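Local coordinates for protein importin subunit beta-1 (Saccharomyces cerevisiae, PDB 5OWU) that carries proteins into the nucleus by pairing with the importin alpha subunit, which recognises the classical nuclear localization signal of the cargo, at residues E126-A131 with S170-S175; A154-L159 with L199-A204; Y161-A166 with L209-N214; S176-L181 with M216-E221. All coordinates share one frame; numbering follows the deposited sequence.

Contact 1. Residues E126-A131 with S170-S175; sequences ELPHGA and SQALVS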
loop_
_atom_site.group_PDB
_atom_site.type_symbol
_atom_site.label_atom_id
_atom_site.label_comp_id
_atom_site.label_asym_id
_atom_site.label_seq_id
_atom_site.Cartn_x
_atom_site.Cartn_y
_atom_site.Cartn_z
ATOM N N GLU A 126 -12.239 -23.949 -17.190
ATOM C CA GLU A 126 -13.173 -25.053 -17.377
ATOM C C GLU A 126 -13.795 -25.573 -16.080
ATOM O O GLU A 126 -14.987 -25.891 -16.060
ATOM C CB GLU A 126 -12.476 -26.199 -18.104
ATOM C CG GLU A 126 -12.044 -25.829 -19.539
ATOM C CD GLU A 126 -11.925 -27.037 -20.446
ATOM O OE1 GLU A 126 -11.938 -28.179 -19.937
ATOM O OE2 GLU A 126 -11.821 -26.846 -21.677
ATOM N N LEU A 127 -13.025 -25.691 -15.001
ATOM C CA LEU A 127 -13.574 -26.274 -13.778
ATOM C C LEU A 127 -14.803 -25.526 -13.281
ATOM O O LEU A 127 -15.784 -26.190 -12.899
ATOM C CB LEU A 127 -12.497 -26.337 -12.684
ATOM C CG LEU A 127 -11.316 -27.282 -12.924
ATOM C CD1 LEU A 127 -10.333 -27.205 -11.768
ATOM C CD2 LEU A 127 -11.772 -28.711 -13.121
ATOM N N PRO A 128 -14.835 -24.192 -13.262
ATOM C CA PRO A 128 -16.077 -23.498 -12.879
ATOM C C PRO A 128 -17.260 -23.823 -13.778
ATOM O O PRO A 128 -18.407 -23.605 -13.371
ATOM C CB PRO A 128 -15.692 -22.015 -12.973
ATOM C CG PRO A 128 -14.206 -21.998 -12.856
ATOM C CD PRO A 128 -13.728 -23.253 -13.505
ATOM N N HIS A 129 -17.025 -24.326 -14.989
ATOM C CA HIS A 129 -18.096 -24.735 -15.887
ATOM C C HIS A 129 -18.332 -26.247 -15.855
ATOM O O HIS A 129 -18.876 -26.806 -16.814
ATOM C CB HIS A 129 -17.787 -24.276 -17.313
ATOM C CG HIS A 129 -17.818 -22.788 -17.497
ATOM N ND1 HIS A 129 -16.770 -21.969 -17.139
ATOM C CD2 HIS A 129 -18.769 -21.974 -18.016
ATOM C CE1 HIS A 129 -17.078 -20.714 -17.421
ATOM N NE2 HIS A 129 -18.286 -20.690 -17.952
ATOM N N GLY A 130 -17.916 -26.915 -14.779
ATOM C CA GLY A 130 -18.092 -28.354 -14.646
ATOM C C GLY A 130 -17.449 -29.187 -15.734
ATOM O O GLY A 130 -17.924 -30.292 -16.017
ATOM N N ALA A 131 -16.376 -28.695 -16.350
ATOM C CA ALA A 131 -15.684 -29.413 -17.411
ATOM C C ALA A 131 -14.335 -29.928 -16.899
ATOM O O ALA A 131 -14.014 -29.810 -15.715
ATOM C CB ALA A 131 -15.528 -28.511 -18.634
ATOM N N SER A 170 -13.602 -14.824 -5.572
ATOM C CA SER A 170 -14.367 -15.641 -6.499
ATOM C C SER A 170 -14.602 -17.019 -5.903
ATOM O O SER A 170 -13.870 -17.473 -5.021
ATOM C CB SER A 170 -13.657 -15.769 -7.851
ATOM O OG SER A 170 -13.797 -14.582 -8.610
ATOM N N GLN A 171 -15.644 -17.676 -6.410
ATOM C CA GLN A 171 -15.985 -19.046 -6.049
ATOM C C GLN A 171 -15.682 -20.007 -7.196
ATOM O O GLN A 171 -16.380 -21.006 -7.381
ATOM C CB GLN A 171 -17.458 -19.139 -5.652
ATOM C CG GLN A 171 -17.879 -18.167 -4.555
ATOM C CD GLN A 171 -17.283 -18.514 -3.202
ATOM O OE1 GLN A 171 -16.081 -18.363 -2.982
ATOM N NE2 GLN A 171 -18.126 -18.984 -2.288
ATOM N N ALA A 172 -14.641 -19.711 -7.977
ATOM C CA ALA A 172 -14.390 -20.463 -9.200
ATOM C C ALA A 172 -13.946 -21.893 -8.917
ATOM O O ALA A 172 -14.282 -22.806 -9.680
ATOM C CB ALA A 172 -13.339 -19.740 -10.044
ATOM N N LEU A 173 -13.195 -22.113 -7.839
ATOM C CA LEU A 173 -12.669 -23.433 -7.521
ATOM C C LEU A 173 -13.381 -24.085 -6.344
ATOM O O LEU A 173 -12.951 -25.150 -5.889
ATOM C CB LEU A 173 -11.172 -23.342 -7.233
ATOM C CG LEU A 173 -10.295 -22.945 -8.416
ATOM C CD1 LEU A 173 -8.868 -22.779 -7.952
ATOM C CD2 LEU A 173 -10.381 -23.977 -9.535
ATOM N N VAL A 174 -14.454 -23.481 -5.833
ATOM C CA VAL A 174 -15.127 -24.053 -4.668
ATOM C C VAL A 174 -15.526 -25.499 -4.949
ATOM O O VAL A 174 -15.255 -26.407 -4.152
ATOM C CB VAL A 174 -16.338 -23.188 -4.264
ATOM C CG1 VAL A 174 -17.414 -23.175 -5.349
ATOM C CG2 VAL A 174 -16.917 -23.667 -2.950
ATOM N N SER A 175 -16.117 -25.744 -6.118
ATOM C CA SER A 175 -16.664 -27.061 -6.411
ATOM C C SER A 175 -15.589 -28.140 -6.506
ATOM O O SER A 175 -15.917 -29.327 -6.409
ATOM C CB SER A 175 -17.480 -27.004 -7.706
ATOM O OG SER A 175 -16.699 -26.522 -8.780
#
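Pro128 and Ala172 bring the two loops together, their CA atoms 5.1 Å apart. Pro128 CG does most of the touching: puckered exo, it sits 3.3 Å from the backbone O of Ala172 and 3.7 Å from the methyl CB of the same residue, and CB and CD flank that carbonyl oxygen at longer range. Deeper in, Leu127 and Leu173 meet by one methyl each, Leu127 CD1 to Leu173 CD2 at 3.9 Å, with the two side chains crossing obliquely. Both leucines place CG anti to the carbonyl carbon (chi1 -66° in each) and extend chi2, which brings Leu127 CD1 and the end of Leu173 together. The loops are the turns that close helix 109-126, in HEAT repeat 3, and follow helix 149-165, so the contact joins neighbouring layers of the solenoid. Glu126-Ala131 is held in shape by a Schellman motif: Ala131 N bonds to Glu126 O at 3.1 Å and Gly130 N to Leu127 O at 2.9 Å, with Gly130 taking the positive phi. Glu126 O also accepts from His129 N. Met162 of helix 149-165 packs against Leu127, and Cys163 against Leu173.

Contact 2. Residues A154-L159 with L199-A204; sequences ASLLAL and LAALNA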
loop_
_atom_site.group_PDB
_atom_site.type_symbol
_atom_site.label_atom_id
_atom_site.label_comp_id
_atom_site.label_asym_id
_atom_site.label_seq_id
_atom_site.Cartn_x
_atom_site.Cartn_y
_atom_site.Cartn_z
ATOM N N ALA A 154 5.400 -31.418 -9.948
ATOM C CA ALA A 154 4.808 -30.661 -11.045
ATOM C C ALA A 154 3.302 -30.528 -10.866
ATOM O O ALA A 154 2.725 -29.461 -11.124
ATOM C CB ALA A 154 5.137 -31.332 -12.377
ATOM N N SER A 155 2.646 -31.594 -10.400
ATOM C CA SER A 155 1.207 -31.516 -10.197
ATOM C C SER A 155 0.864 -30.553 -9.068
ATOM O O SER A 155 -0.108 -29.794 -9.170
ATOM C CB SER A 155 0.644 -32.912 -9.935
ATOM O OG SER A 155 0.950 -33.765 -11.028
ATOM N N LEU A 156 1.662 -30.555 -7.989
ATOM C CA LEU A 156 1.439 -29.607 -6.902
ATOM C C LEU A 156 1.648 -28.168 -7.369
ATOM O O LEU A 156 0.892 -27.268 -6.982
ATOM C CB LEU A 156 2.354 -29.934 -5.720
ATOM C CG LEU A 156 2.029 -31.262 -5.021
ATOM C CD1 LEU A 156 3.142 -31.704 -4.098
ATOM C CD2 LEU A 156 0.732 -31.139 -4.246
ATOM N N LEU A 157 2.662 -27.929 -8.203
ATOM C CA LEU A 157 2.813 -26.614 -8.818
ATOM C C LEU A 157 1.557 -26.223 -9.581
ATOM O O LEU A 157 1.054 -25.101 -9.440
ATOM C CB LEU A 157 4.012 -26.595 -9.768
ATOM C CG LEU A 157 5.404 -26.719 -9.156
ATOM C CD1 LEU A 157 6.438 -26.561 -10.252
ATOM C CD2 LEU A 157 5.623 -25.694 -8.051
ATOM N N ALA A 158 1.047 -27.134 -10.412
ATOM C CA ALA A 158 -0.153 -26.829 -11.185
ATOM C C ALA A 158 -1.322 -26.466 -10.276
ATOM O O ALA A 158 -2.064 -25.521 -10.558
ATOM C CB ALA A 158 -0.515 -28.010 -12.085
ATOM N N LEU A 159 -1.503 -27.201 -9.173
ATOM C CA LEU A 159 -2.593 -26.877 -8.255
ATOM C C LEU A 159 -2.392 -25.497 -7.626
ATOM O O LEU A 159 -3.341 -24.700 -7.521
ATOM C CB LEU A 159 -2.702 -27.965 -7.187
ATOM C CG LEU A 159 -3.164 -29.318 -7.751
ATOM C CD1 LEU A 159 -2.767 -30.444 -6.834
ATOM C CD2 LEU A 159 -4.671 -29.314 -7.970
ATOM N N LEU A 199 7.393 -29.002 0.328
ATOM C CA LEU A 199 7.402 -27.554 0.134
ATOM C C LEU A 199 6.354 -27.133 -0.878
ATOM O O LEU A 199 5.565 -26.212 -0.629
ATOM C CB LEU A 199 8.780 -27.084 -0.335
ATOM C CG LEU A 199 9.828 -26.752 0.715
ATOM C CD1 LEU A 199 11.126 -26.405 0.010
ATOM C CD2 LEU A 199 9.363 -25.602 1.600
ATOM N N ALA A 200 6.362 -27.776 -2.049
ATOM C CA ALA A 200 5.377 -27.471 -3.076
ATOM C C ALA A 200 3.959 -27.676 -2.560
ATOM O O ALA A 200 3.054 -26.899 -2.883
ATOM C CB ALA A 200 5.634 -28.341 -4.308
ATOM N N ALA A 201 3.744 -28.723 -1.762
ATOM C CA ALA A 201 2.413 -28.992 -1.232
ATOM C C ALA A 201 1.977 -27.892 -0.271
ATOM O O ALA A 201 0.855 -27.392 -0.358
ATOM C CB ALA A 201 2.384 -30.359 -0.541
ATOM N N LEU A 202 2.855 -27.495 0.651
ATOM C CA LEU A 202 2.481 -26.468 1.618
ATOM C C LEU A 202 2.269 -25.117 0.938
ATOM O O LEU A 202 1.325 -24.385 1.270
ATOM C CB LEU A 202 3.549 -26.385 2.708
ATOM C CG LEU A 202 3.648 -27.651 3.567
ATOM C CD1 LEU A 202 4.913 -27.641 4.399
ATOM C CD2 LEU A 202 2.438 -27.789 4.466
ATOM N N ASN A 203 3.125 -24.775 -0.026
ATOM C CA ASN A 203 2.937 -23.536 -0.775
ATOM C C ASN A 203 1.620 -23.556 -1.549
ATOM O O ASN A 203 0.876 -22.564 -1.564
ATOM C CB ASN A 203 4.123 -23.319 -1.716
ATOM C CG ASN A 203 5.417 -23.023 -0.969
ATOM O OD1 ASN A 203 5.401 -22.518 0.150
ATOM N ND2 ASN A 203 6.543 -23.330 -1.596
ATOM N N ALA A 204 1.307 -24.682 -2.189
ATOM C CA ALA A 204 0.020 -24.813 -2.861
ATOM C C ALA A 204 -1.135 -24.689 -1.875
ATOM O O ALA A 204 -2.155 -24.063 -2.175
ATOM C CB ALA A 204 -0.043 -26.147 -3.598
#
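Leu156 and Ala201 have the nearest CA atoms, 5.8 Å apart, where two helix segments run almost parallel: their axes approach to 8.6 Å and their N-to-C directions differ by 12°. Leu156 carries most of the contact from its helix, and its side chain meets Ala200 and Ala201. Its CB lies 3.9 Å from Ala200 CB. Further out, CD1 rests 3.8 Å from Ala201 N and touches the Ala201 methyl as well, while CD2 comes to 4.1 Å from Ala201 CA, so both methyls rest against that residue. CG stands anti to the carbonyl carbon (chi1 -67°), and this carries the fork over Ala201. One turn on, the methyl CB of Ala204 sits 3.7 Å from the backbone O of Leu156. This is packing between equivalent helices of successive HEAT repeats, 4 and 5, and the small alanines let the two backbones come close. Were Leu156 cut back to an alanine, the Ala201 backbone and methyl would probably lose their cover and a gap would open between the helices. Helix 177-188 adds to this packing, with Ala188 against Ala201 and Ile184 against Ala204, and Ala112 of helix 109-126 meets Ala154, which points away from helix 195-208.

Contact 3. Residues Y161-A166 with L209-N214; sequences YMCESA and LIFIKN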
loop_
_atom_site.group_PDB
_atom_site.type_symbol
_atom_site.label_atom_id
_atom_site.label_comp_id
_atom_site.label_asym_id
_atom_site.label_seq_id
_atom_site.Cartn_x
_atom_site.Cartn_y
_atom_site.Cartn_z
ATOM N N TYR A 161 -0.763 -22.923 -8.992
ATOM C CA TYR A 161 -1.044 -21.933 -10.031
ATOM C C TYR A 161 -2.534 -21.809 -10.277
ATOM O O TYR A 161 -3.047 -20.717 -10.515
ATOM C CB TYR A 161 -0.335 -22.321 -11.327
ATOM C CG TYR A 161 1.154 -22.066 -11.341
ATOM C CD1 TYR A 161 1.670 -20.803 -11.071
ATOM C CD2 TYR A 161 2.045 -23.079 -11.668
ATOM C CE1 TYR A 161 3.032 -20.566 -11.102
ATOM C CE2 TYR A 161 3.407 -22.849 -11.703
ATOM C CZ TYR A 161 3.894 -21.593 -11.422
ATOM O OH TYR A 161 5.249 -21.378 -11.451
ATOM N N MET A 162 -3.238 -22.932 -10.261
ATOM C CA MET A 162 -4.691 -22.933 -10.372
ATOM C C MET A 162 -5.323 -21.997 -9.353
ATOM O O MET A 162 -6.180 -21.167 -9.685
ATOM C CB MET A 162 -5.178 -24.356 -10.145
ATOM C CG MET A 162 -6.334 -24.801 -10.950
ATOM S SD MET A 162 -6.558 -26.550 -10.561
ATOM C CE MET A 162 -5.135 -27.292 -11.338
ATOM N N CYS A 163 -4.935 -22.146 -8.089
ATOM C CA CYS A 163 -5.562 -21.341 -7.045
ATOM C C CYS A 163 -5.109 -19.889 -7.114
ATOM O O CYS A 163 -5.925 -18.969 -6.986
ATOM C CB CYS A 163 -5.251 -21.961 -5.686
ATOM S SG CYS A 163 -5.977 -23.601 -5.550
ATOM N N GLU A 164 -3.822 -19.661 -7.357
ATOM C CA GLU A 164 -3.303 -18.300 -7.442
ATOM C C GLU A 164 -3.893 -17.540 -8.631
ATOM O O GLU A 164 -4.176 -16.342 -8.529
ATOM C CB GLU A 164 -1.778 -18.354 -7.530
ATOM C CG GLU A 164 -1.098 -17.008 -7.665
ATOM C CD GLU A 164 0.403 -17.143 -7.807
ATOM O OE1 GLU A 164 0.856 -18.161 -8.376
ATOM O OE2 GLU A 164 1.126 -16.237 -7.344
ATOM N N SER A 165 -4.091 -18.219 -9.763
ATOM C CA SER A 165 -4.545 -17.555 -10.986
ATOM C C SER A 165 -6.025 -17.201 -10.940
ATOM O O SER A 165 -6.444 -16.240 -11.592
ATOM C CB SER A 165 -4.275 -18.441 -12.205
ATOM O OG SER A 165 -2.929 -18.348 -12.637
ATOM N N ALA A 166 -6.829 -17.966 -10.208
ATOM C CA ALA A 166 -8.223 -17.601 -10.003
ATOM C C ALA A 166 -8.319 -16.313 -9.191
ATOM O O ALA A 166 -7.456 -16.007 -8.363
ATOM C CB ALA A 166 -8.965 -18.725 -9.286
ATOM N N LEU A 209 -6.052 -21.630 0.196
ATOM C CA LEU A 209 -6.863 -21.375 1.388
ATOM C C LEU A 209 -8.157 -20.613 1.098
ATOM O O LEU A 209 -9.187 -20.871 1.734
ATOM C CB LEU A 209 -6.030 -20.627 2.426
ATOM C CG LEU A 209 -4.915 -21.488 3.024
ATOM C CD1 LEU A 209 -4.110 -20.688 4.007
ATOM C CD2 LEU A 209 -5.446 -22.753 3.692
ATOM N N ILE A 210 -8.143 -19.669 0.158
ATOM C CA ILE A 210 -9.346 -18.870 -0.059
ATOM C C ILE A 210 -10.472 -19.668 -0.700
ATOM O O ILE A 210 -11.613 -19.190 -0.732
ATOM C CB ILE A 210 -9.001 -17.609 -0.886
ATOM C CG1 ILE A 210 -8.120 -16.683 -0.038
ATOM C CG2 ILE A 210 -10.259 -16.862 -1.323
ATOM C CD1 ILE A 210 -7.864 -15.302 -0.613
ATOM N N PHE A 211 -10.204 -20.887 -1.169
ATOM C CA PHE A 211 -11.209 -21.691 -1.857
ATOM C C PHE A 211 -11.730 -22.859 -1.033
ATOM O O PHE A 211 -12.475 -23.686 -1.565
ATOM C CB PHE A 211 -10.636 -22.208 -3.176
ATOM C CG PHE A 211 -10.238 -21.118 -4.113
ATOM C CD1 PHE A 211 -11.198 -20.409 -4.813
ATOM C CD2 PHE A 211 -8.907 -20.787 -4.282
ATOM C CE1 PHE A 211 -10.835 -19.396 -5.675
ATOM C CE2 PHE A 211 -8.538 -19.774 -5.143
ATOM C CZ PHE A 211 -9.506 -19.078 -5.840
ATOM N N ILE A 212 -11.387 -22.943 0.252
ATOM C CA ILE A 212 -11.729 -24.115 1.042
ATOM C C ILE A 212 -12.634 -23.754 2.220
ATOM O O ILE A 212 -12.680 -24.483 3.199
ATOM C CB ILE A 212 -10.460 -24.856 1.509
ATOM C CG1 ILE A 212 -9.679 -24.043 2.547
ATOM C CG2 ILE A 212 -9.549 -25.151 0.317
ATOM C CD1 ILE A 212 -8.565 -24.826 3.220
ATOM N N LYS A 213 -13.363 -22.636 2.132
ATOM C CA LYS A 213 -14.291 -22.269 3.202
ATOM C C LYS A 213 -15.210 -23.431 3.557
ATOM O O LYS A 213 -15.375 -23.778 4.734
ATOM C CB LYS A 213 -15.125 -21.054 2.790
ATOM C CG LYS A 213 -14.320 -19.836 2.371
ATOM C CD LYS A 213 -14.635 -18.616 3.228
ATOM C CE LYS A 213 -14.346 -17.321 2.475
ATOM N NZ LYS A 213 -12.964 -17.279 1.919
ATOM N N ASN A 214 -15.828 -24.043 2.545
ATOM C CA ASN A 214 -16.764 -25.129 2.807
ATOM C C ASN A 214 -16.089 -26.282 3.533
ATOM O O ASN A 214 -16.712 -26.926 4.383
ATOM C CB ASN A 214 -17.391 -25.604 1.497
ATOM C CG ASN A 214 -18.264 -24.542 0.855
ATOM O OD1 ASN A 214 -18.758 -23.639 1.532
ATOM N ND2 ASN A 214 -18.459 -24.644 -0.453
#
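The Phe211 ring is the flat group here, and it points its far end at the C-terminal turn of helix 149-165. At its edge, near the ring plane, lies the backbone O of Cys163, 3.3 Å from CE2. Ala166 CB approaches obliquely and comes within 3.5 Å of CZ. From the Cys163 side chain, CB touches at 4.0 Å from CE2, and SG makes a looser, oblique sulfur-aromatic contact, 5.3 Å from the ring centroid and 55° off the ring normal. Leu173, from the loop after this helix, also packs on Phe211.

The torsions explain the fit. Phe211 sets CG anti to its carbonyl carbon, chi1 -61°, which turns the ring from its own loop to the neighbouring helix; Cys163 takes the same arrangement with chi1 -64°, placing SG obliquely to the ring. Ala166 is the first residue to leave helical geometry, and its methyl meets the ring just past the helix end. The segment 209-214 bridges helix 195-208 and the short helix 213-216, so the ring ties the end of a helix of HEAT repeat 4 to the turn that follows repeat 5.

No hydrogen bond crosses the contact. Cohesion rests on dispersion and on the ring's slightly positive edge hydrogens facing the Cys163 carbonyl, an orientation that is probably mildly favourable electrostatically.

Contact 4. Residues S176-L181 with M216-E221; sequences SSNNIL and MEREGE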
loop_
_atom_site.group_PDB
_atom_site.type_symbol
_atom_site.label_atom_id
_atom_site.label_comp_id
_atom_site.label_asym_id
_atom_site.label_seq_id
_atom_site.Cartn_x
_atom_site.Cartn_y
_atom_site.Cartn_z
ATOM N N SER A 176 -14.319 -27.760 -6.670
ATOM C CA SER A 176 -13.216 -28.712 -6.742
ATOM C C SER A 176 -12.432 -28.825 -5.435
ATOM O O SER A 176 -11.489 -29.627 -5.359
ATOM C CB SER A 176 -12.257 -28.317 -7.872
ATOM O OG SER A 176 -12.927 -28.212 -9.121
ATOM N N SER A 177 -12.812 -28.067 -4.400
ATOM C CA SER A 177 -11.961 -27.950 -3.215
ATOM C C SER A 177 -11.629 -29.319 -2.623
ATOM O O SER A 177 -10.462 -29.607 -2.310
ATOM C CB SER A 177 -12.629 -27.043 -2.178
ATOM O OG SER A 177 -13.918 -27.506 -1.822
ATOM N N ASN A 178 -12.630 -30.192 -2.488
ATOM C CA ASN A 178 -12.367 -31.512 -1.919
ATOM C C ASN A 178 -11.141 -32.130 -2.585
ATOM O O ASN A 178 -10.125 -32.405 -1.931
ATOM C CB ASN A 178 -13.591 -32.426 -2.076
ATOM C CG ASN A 178 -14.780 -31.987 -1.233
ATOM O OD1 ASN A 178 -14.643 -31.222 -0.281
ATOM N ND2 ASN A 178 -15.957 -32.498 -1.574
ATOM N N ASN A 179 -11.190 -32.274 -3.913
ATOM C CA ASN A 179 -10.113 -32.979 -4.603
ATOM C C ASN A 179 -8.816 -32.187 -4.549
ATOM O O ASN A 179 -7.734 -32.764 -4.368
ATOM C CB ASN A 179 -10.520 -33.259 -6.045
ATOM C CG ASN A 179 -11.534 -34.367 -6.143
ATOM O OD1 ASN A 179 -11.431 -35.364 -5.432
ATOM N ND2 ASN A 179 -12.529 -34.198 -7.009
ATOM N N ILE A 180 -8.907 -30.861 -4.647
ATOM C CA ILE A 180 -7.702 -30.052 -4.508
ATOM C C ILE A 180 -7.030 -30.386 -3.186
ATOM O O ILE A 180 -5.844 -30.740 -3.140
ATOM C CB ILE A 180 -8.043 -28.556 -4.633
ATOM C CG1 ILE A 180 -8.483 -28.250 -6.067
ATOM C CG2 ILE A 180 -6.853 -27.670 -4.216
ATOM C CD1 ILE A 180 -8.949 -26.822 -6.284
ATOM N N LEU A 181 -7.811 -30.395 -2.102
ATOM C CA LEU A 181 -7.205 -30.662 -0.804
ATOM C C LEU A 181 -6.616 -32.058 -0.769
ATOM O O LEU A 181 -5.484 -32.250 -0.299
ATOM C CB LEU A 181 -8.221 -30.456 0.314
ATOM C CG LEU A 181 -8.403 -28.993 0.722
ATOM C CD1 LEU A 181 -9.541 -28.864 1.712
ATOM C CD2 LEU A 181 -7.112 -28.401 1.312
ATOM N N MET A 216 -13.366 -25.907 5.577
ATOM C CA MET A 216 -13.030 -25.426 6.918
ATOM C C MET A 216 -14.248 -25.385 7.831
ATOM O O MET A 216 -14.109 -25.508 9.054
ATOM C CB MET A 216 -12.381 -24.042 6.824
ATOM C CG MET A 216 -10.990 -24.039 6.189
ATOM S SD MET A 216 -9.743 -24.831 7.234
ATOM C CE MET A 216 -9.795 -26.527 6.653
ATOM N N GLU A 217 -15.443 -25.225 7.271
ATOM C CA GLU A 217 -16.649 -25.274 8.086
ATOM C C GLU A 217 -17.011 -26.687 8.522
ATOM O O GLU A 217 -17.959 -26.843 9.299
ATOM C CB GLU A 217 -17.811 -24.641 7.321
ATOM C CG GLU A 217 -17.608 -23.156 7.040
ATOM C CD GLU A 217 -18.684 -22.569 6.149
ATOM O OE1 GLU A 217 -19.451 -23.345 5.539
ATOM O OE2 GLU A 217 -18.759 -21.324 6.060
ATOM N N ARG A 218 -16.291 -27.710 8.063
ATOM C CA ARG A 218 -16.506 -29.084 8.497
ATOM C C ARG A 218 -15.461 -29.420 9.548
ATOM O O ARG A 218 -14.262 -29.416 9.256
ATOM C CB ARG A 218 -16.418 -30.064 7.327
ATOM C CG ARG A 218 -17.473 -29.846 6.262
ATOM C CD ARG A 218 -17.134 -30.589 4.982
ATOM N NE ARG A 218 -17.870 -30.044 3.849
ATOM C CZ ARG A 218 -17.528 -30.217 2.577
ATOM N NH1 ARG A 218 -16.451 -30.925 2.256
ATOM N NH2 ARG A 218 -18.265 -29.673 1.619
ATOM N N GLU A 219 -15.921 -29.724 10.762
ATOM C CA GLU A 219 -15.006 -29.877 11.888
ATOM C C GLU A 219 -13.960 -30.952 11.617
ATOM O O GLU A 219 -12.779 -30.760 11.919
ATOM C CB GLU A 219 -15.786 -30.205 13.167
ATOM C CG GLU A 219 -14.956 -30.074 14.443
ATOM C CD GLU A 219 -15.621 -30.707 15.658
ATOM O OE1 GLU A 219 -16.849 -30.947 15.622
ATOM O OE2 GLU A 219 -14.907 -30.973 16.648
ATOM N N GLY A 220 -14.366 -32.092 11.059
ATOM C CA GLY A 220 -13.419 -33.180 10.863
ATOM C C GLY A 220 -12.337 -32.843 9.855
ATOM O O GLY A 220 -11.152 -33.121 10.078
ATOM N N GLU A 221 -12.726 -32.232 8.732
ATOM C CA GLU A 221 -11.742 -31.817 7.733
ATOM C C GLU A 221 -10.838 -30.714 8.273
ATOM O O GLU A 221 -9.621 -30.737 8.051
ATOM C CB GLU A 221 -12.445 -31.340 6.464
ATOM C CG GLU A 221 -13.342 -32.375 5.800
ATOM C CD GLU A 221 -13.841 -31.914 4.441
ATOM O OE1 GLU A 221 -13.211 -31.002 3.856
ATOM O OE2 GLU A 221 -14.861 -32.458 3.960
#
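Asn178 and Arg218 carry this contact, on a first segment that starts in the turn at Ser176 and enters helix 177-188. Ser177, at its first turn, turns OG to Asn215, just before the second segment. Next comes Asn178, with CG anti to the carbonyl carbon (chi1 -68°), which brings its amide out to the other segment. Arg218 NH1 donates to Asn178 OD1 at 3.1 Å, with an N-H...O angle of 150°. The bond leaves the guanidinium edge nearly in its plane but meets the carbonyl tilted 20° from the amide plane; the two side chains cross at about a right angle. Asn215 ND2 also bonds to OD1, so this oxygen serves two donors. Further along, Leu181 points toward the other segment and packs on Ile212.

Across the way, the arginine chain runs extended from CG to NE, and the same NH1 makes a salt bridge to Glu221 OE2 at 2.8 Å, on the syn side of the carboxylate. Glu221 OE1 has its own partner in Asn215 ND2. Losing the amide of Asn178 to an alanine would probably cost NH1 one of its two acceptors here and leave Asn215 ND2 without one of its own, letting the guanidinium turn more freely.

A chain of another protein reaches this patch: its backbone bonds to Glu221 OE2 and packs on Asn178 and Arg218, and aromatic side chains meet Leu181 and Glu221. The arrangement is a polar network between the first turns of corresponding helices in HEAT repeats 5 and 6, on a surface that receives a bound protein.

The four contacts follow the solenoid through HEAT repeats 3 to 6. Contacts 1 and 3 lie closest, with centres about 10 Å apart, and touch directly, as Leu173 CD1 reaches the backbone O of Met162 at 3.6 Å. Contacts 2 and 3 share helix 149-165, their segments adjoining in sequence with centres about 12 Å apart. Contact 4 touches contact 3 at Ser177 and Phe211, its centre about 12 Å from that of contact 3 and about 15 Å from that of contact 1. Along the chain most pairs interleave; contact 1 alone closes before contact 4 opens. Loop, helix body and helix start are each tied to the next layer, which makes this stretch of the superhelix continuous.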